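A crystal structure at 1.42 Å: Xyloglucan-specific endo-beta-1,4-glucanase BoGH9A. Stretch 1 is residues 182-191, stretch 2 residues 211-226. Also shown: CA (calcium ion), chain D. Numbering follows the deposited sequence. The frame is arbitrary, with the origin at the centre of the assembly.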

# COMPACT_ATOMS: atom_id res chain seq x y z
N SER A 182 -4.92 1.54 -5.47
CA SER A 182 -3.50 1.50 -5.15
C SER A 182 -2.74 2.69 -5.71
O SER A 182 -1.94 3.34 -5.02
N ILE A 183 -2.95 2.97 -6.99
CA ILE A 183 -2.38 4.14 -7.63
C ILE A 183 -2.89 5.41 -6.94
O ILE A 183 -2.10 6.31 -6.66
N GLY A 184 -4.17 5.46 -6.62
CA GLY A 184 -4.74 6.62 -5.96
C GLY A 184 -4.04 6.96 -4.64
O GLY A 184 -3.79 8.13 -4.35
N LEU A 185 -3.70 5.93 -3.88
CA LEU A 185 -3.00 6.11 -2.61
C LEU A 185 -1.56 6.57 -2.86
O LEU A 185 -1.11 7.54 -2.24
N MET A 186 -0.84 5.89 -3.75
CA MET A 186 0.55 6.24 -3.98
C MET A 186 0.67 7.64 -4.56
O MET A 186 1.57 8.40 -4.19
N GLN A 187 -0.24 7.98 -5.46
CA GLN A 187 -0.24 9.31 -6.07
C GLN A 187 -0.69 10.40 -5.10
O GLN A 187 -0.39 11.59 -5.31
N SER A 188 -1.41 10.05 -4.04
CA SER A 188 -1.71 11.02 -2.98
C SER A 188 -0.40 11.42 -2.29
O SER A 188 -0.11 12.61 -2.09
N ILE A 189 0.44 10.44 -1.96
CA ILE A 189 1.70 10.76 -1.27
C ILE A 189 2.68 11.44 -2.24
O ILE A 189 3.42 12.37 -1.87
N TYR A 190 2.68 11.00 -3.50
CA TYR A 190 3.49 11.65 -4.52
C TYR A 190 3.31 13.18 -4.54
O TYR A 190 4.28 13.95 -4.60
N GLN A 191 2.05 13.62 -4.48
CA GLN A 191 1.72 15.04 -4.57
C GLN A 191 2.27 15.85 -3.41
O GLN A 191 2.45 17.07 -3.53
N THR A 211 10.68 11.58 -16.52
CA THR A 211 9.48 11.46 -15.70
C THR A 211 9.87 10.79 -14.38
O THR A 211 10.68 9.86 -14.39
N PRO A 212 9.33 11.28 -13.25
CA PRO A 212 9.58 10.56 -11.99
C PRO A 212 9.18 9.09 -12.08
O PRO A 212 8.12 8.73 -12.60
N ASP A 213 10.08 8.26 -11.59
CA ASP A 213 9.94 6.81 -11.70
C ASP A 213 8.65 6.28 -11.07
O ASP A 213 8.07 5.34 -11.61
N LEU A 214 8.19 6.86 -9.96
CA LEU A 214 6.90 6.47 -9.41
C LEU A 214 5.80 6.63 -10.45
O LEU A 214 4.96 5.74 -10.60
N LEU A 215 5.81 7.75 -11.19
CA LEU A 215 4.78 7.97 -12.20
C LEU A 215 4.96 7.03 -13.39
O LEU A 215 3.96 6.55 -13.92
N ASP A 216 6.19 6.73 -13.78
CA ASP A 216 6.39 5.70 -14.82
C ASP A 216 5.72 4.40 -14.42
O ASP A 216 5.04 3.73 -15.23
N GLU A 217 5.93 4.00 -13.18
CA GLU A 217 5.37 2.74 -12.73
C GLU A 217 3.84 2.78 -12.73
O GLU A 217 3.20 1.85 -13.24
N MET A 218 3.26 3.86 -12.20
CA MET A 218 1.83 3.98 -12.21
C MET A 218 1.32 3.88 -13.63
O MET A 218 0.30 3.25 -13.87
N GLN A 219 2.00 4.56 -14.56
CA GLN A 219 1.49 4.61 -15.93
C GLN A 219 1.43 3.23 -16.56
O GLN A 219 0.56 2.97 -17.40
N PHE A 220 2.32 2.34 -16.13
CA PHE A 220 2.30 0.99 -16.69
C PHE A 220 0.95 0.33 -16.45
O PHE A 220 0.46 -0.44 -17.29
N ASN A 221 0.35 0.60 -15.29
CA ASN A 221 -0.97 0.10 -14.99
C ASN A 221 -2.07 1.03 -15.52
O ASN A 221 -3.08 0.54 -15.99
N LEU A 222 -1.92 2.35 -15.42
CA LEU A 222 -2.91 3.27 -15.99
C LEU A 222 -3.18 2.99 -17.47
O LEU A 222 -4.33 3.07 -17.93
N ASP A 223 -2.12 2.68 -18.20
CA ASP A 223 -2.27 2.41 -19.64
C ASP A 223 -3.16 1.19 -19.85
O ASP A 223 -4.04 1.19 -20.72
N TRP A 224 -2.94 0.15 -19.05
CA TRP A 224 -3.86 -0.99 -19.09
C TRP A 224 -5.29 -0.58 -18.71
O TRP A 224 -6.26 -0.99 -19.36
N MET A 225 -5.45 0.21 -17.64
CA MET A 225 -6.78 0.59 -17.17
C MET A 225 -7.62 1.23 -18.28
O MET A 225 -8.81 0.96 -18.38
N LEU A 226 -7.00 2.08 -19.09
CA LEU A 226 -7.69 2.71 -20.22
C LEU A 226 -8.38 1.68 -21.12
O LEU A 226 -9.48 1.95 -21.63

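The most unusual feature of this helix pair is a buried amide oxygen left without a partner: Gln 187 OE1 finds no hydrogen bond anywhere in the model, and its neighbors across the interface are carbons, Met 218 CG at 3.4 Å and Leu 215 CD2 at 3.6 Å. The side chain (chi1 m, chi2 t) leaves its backbone sideways and brings its end nearer to the other helix, while its NE2 is satisfied elsewhere in the structure. No hydrogen bond crosses between the stretches, so the contact illustrates how two nearly antiparallel helices, at 156°, can associate through shape and apolar packing.

Spacing along the first helix sets the pattern. Ile 183, Met 186 and Tyr 190 all point toward the second helix, about one turn apart. Ile 183 (m, t) is a knob seated among Met 218, Asn 221, Leu 222 and Met 225; its CD1 lies 3.9 Å from Leu 222 CD2 and 4.0 Å from Met 225 SD, and its CG1 lies 3.9 Å from Met 218 SD. Met 218 (chi1 and chi2 both m) also serves the next turn, where its CE meets Met 186 CE at 3.5 Å.

At the far end, Tyr 190 (chi1 t) offers a ring face to Leu 215 (m, t). Leu 215 CD2 sits 4.1 Å from the ring centroid of Tyr 190, almost on the ring normal, a CH-pi contact. Leu 214 (chi1 t, chi2 148°) brings its CD2 to 4.1 Å from Tyr 190 CD1, and Pro 212, the N-cap residue, places CG 3.6 Å from Tyr 190 OH.

Beyond the packing surface, calcium ties this N-terminal region together: Thr 211 O, Asp 213 OD1 and Asp 216 OD2 bind CA at 2.3, 2.4 and 2.3 Å, joined by one water and ligands elsewhere in the structure.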

# COMPACT_ATOMS: atom_id res chain seq x y z
CB SER A 182 -2.88 0.20 -5.65
OG SER A 182 -3.38 -0.95 -4.95
CB ILE A 183 -2.74 4.17 -9.10
CG1 ILE A 183 -2.14 2.98 -9.85
CG2 ILE A 183 -2.27 5.46 -9.70
CD1 ILE A 183 -2.75 2.71 -11.20
CB LEU A 185 -3.04 4.81 -1.80
CG LEU A 185 -2.28 4.87 -0.46
CD1 LEU A 185 -2.82 5.97 0.44
CD2 LEU A 185 -2.35 3.52 0.22
CB MET A 186 1.27 5.20 -4.83
CG MET A 186 1.44 3.87 -4.09
SD MET A 186 2.32 2.62 -5.02
CE MET A 186 1.08 2.09 -6.15
CB GLN A 187 -1.04 9.31 -7.40
CG GLN A 187 -0.28 8.56 -8.48
CD GLN A 187 -0.83 8.64 -9.90
OE1 GLN A 187 -0.08 8.33 -10.83
NE2 GLN A 187 -2.10 8.95 -10.07
CB SER A 188 -2.68 10.44 -1.93
OG SER A 188 -3.93 10.10 -2.52
CB ILE A 189 2.28 9.48 -0.57
CG1 ILE A 189 1.61 9.25 0.81
CG2 ILE A 189 3.78 9.55 -0.36
CD1 ILE A 189 0.18 9.02 0.80
CB TYR A 190 3.14 11.06 -5.90
CG TYR A 190 3.82 11.82 -7.01
CD1 TYR A 190 5.14 11.54 -7.36
CD2 TYR A 190 3.13 12.82 -7.71
CE1 TYR A 190 5.78 12.30 -8.35
CE2 TYR A 190 3.75 13.53 -8.67
CZ TYR A 190 5.06 13.26 -9.01
OH TYR A 190 5.64 14.05 -10.00
CB GLN A 191 0.21 15.21 -4.67
CG GLN A 191 -0.35 14.84 -6.04
CD GLN A 191 -1.86 14.81 -6.07
OE1 GLN A 191 -2.51 15.80 -6.40
NE2 GLN A 191 -2.45 13.67 -5.77
CB THR A 211 8.43 10.63 -16.41
OG1 THR A 211 8.14 11.25 -17.68
CG2 THR A 211 7.15 10.60 -15.61
CB PRO A 212 8.69 11.30 -10.98
CG PRO A 212 8.60 12.72 -11.55
CD PRO A 212 8.50 12.48 -13.04
CB ASP A 213 11.15 6.08 -11.11
CG ASP A 213 12.38 6.10 -12.00
OD1 ASP A 213 12.34 6.75 -13.08
OD2 ASP A 213 13.40 5.51 -11.60
CB LEU A 214 6.55 7.22 -8.13
CG LEU A 214 5.22 6.83 -7.48
CD1 LEU A 214 5.36 6.99 -5.96
CD2 LEU A 214 4.05 7.61 -7.98
CB LEU A 215 4.80 9.40 -12.69
CG LEU A 215 4.38 10.46 -11.67
CD1 LEU A 215 4.32 11.85 -12.34
CD2 LEU A 215 3.06 10.14 -10.98
CB ASP A 216 7.85 5.41 -15.09
CG ASP A 216 8.59 6.59 -15.72
OD1 ASP A 216 8.11 7.15 -16.74
OD2 ASP A 216 9.65 6.92 -15.19
CB GLU A 217 5.89 2.35 -11.34
CG GLU A 217 5.55 0.90 -10.97
CD GLU A 217 6.17 -0.10 -11.94
OE1 GLU A 217 7.40 -0.03 -12.17
OE2 GLU A 217 5.41 -0.92 -12.53
CB MET A 218 1.34 5.29 -11.57
CG MET A 218 1.85 5.58 -10.15
SD MET A 218 1.44 4.34 -8.90
CE MET A 218 2.96 3.41 -8.85
CB GLN A 219 2.36 5.54 -16.78
CG GLN A 219 1.55 6.47 -17.70
CD GLN A 219 0.91 5.79 -18.92
OE1 GLN A 219 1.54 4.98 -19.62
NE2 GLN A 219 -0.35 6.12 -19.17
CB PHE A 220 3.39 0.11 -16.12
CG PHE A 220 3.59 -1.13 -16.92
CD1 PHE A 220 4.40 -1.10 -18.05
CD2 PHE A 220 2.92 -2.29 -16.62
CE1 PHE A 220 4.57 -2.25 -18.83
CE2 PHE A 220 3.09 -3.44 -17.40
CZ PHE A 220 3.90 -3.40 -18.52
CB ASN A 221 -1.15 -0.17 -13.49
CG ASN A 221 -2.36 -1.06 -13.21
OD1 ASN A 221 -2.27 -2.27 -13.37
ND2 ASN A 221 -3.49 -0.47 -12.84
CB LEU A 222 -2.46 4.72 -15.83
CG LEU A 222 -2.46 5.23 -14.37
CD1 LEU A 222 -1.60 6.51 -14.20
CD2 LEU A 222 -3.89 5.42 -13.83
CB ASP A 223 -0.91 2.20 -20.27
CG ASP A 223 -0.92 2.38 -21.77
OD1 ASP A 223 -1.78 3.14 -22.27
OD2 ASP A 223 -0.04 1.78 -22.42
CB TRP A 224 -3.38 -2.13 -18.17
CG TRP A 224 -4.48 -3.09 -17.95
CD1 TRP A 224 -5.07 -3.87 -18.89
CD2 TRP A 224 -5.22 -3.32 -16.74
NE1 TRP A 224 -6.09 -4.59 -18.35
CE2 TRP A 224 -6.22 -4.26 -17.03
CE3 TRP A 224 -5.12 -2.82 -15.44
CZ2 TRP A 224 -7.11 -4.71 -16.06
CZ3 TRP A 224 -6.00 -3.29 -14.49
CH2 TRP A 224 -6.97 -4.20 -14.79
CB MET A 225 -6.68 1.53 -15.96
CG MET A 225 -6.14 0.88 -14.73
SD MET A 225 -6.11 1.99 -13.31
CE MET A 225 -7.81 1.90 -12.77
CB LEU A 226 -6.70 3.56 -21.03
CG LEU A 226 -6.19 4.81 -20.34
CD1 LEU A 226 -5.12 5.43 -21.19
CD2 LEU A 226 -7.29 5.84 -20.12
CA CA D . 11.71 7.92 -15.01
O HOH W 1 13.73 9.13 -14.84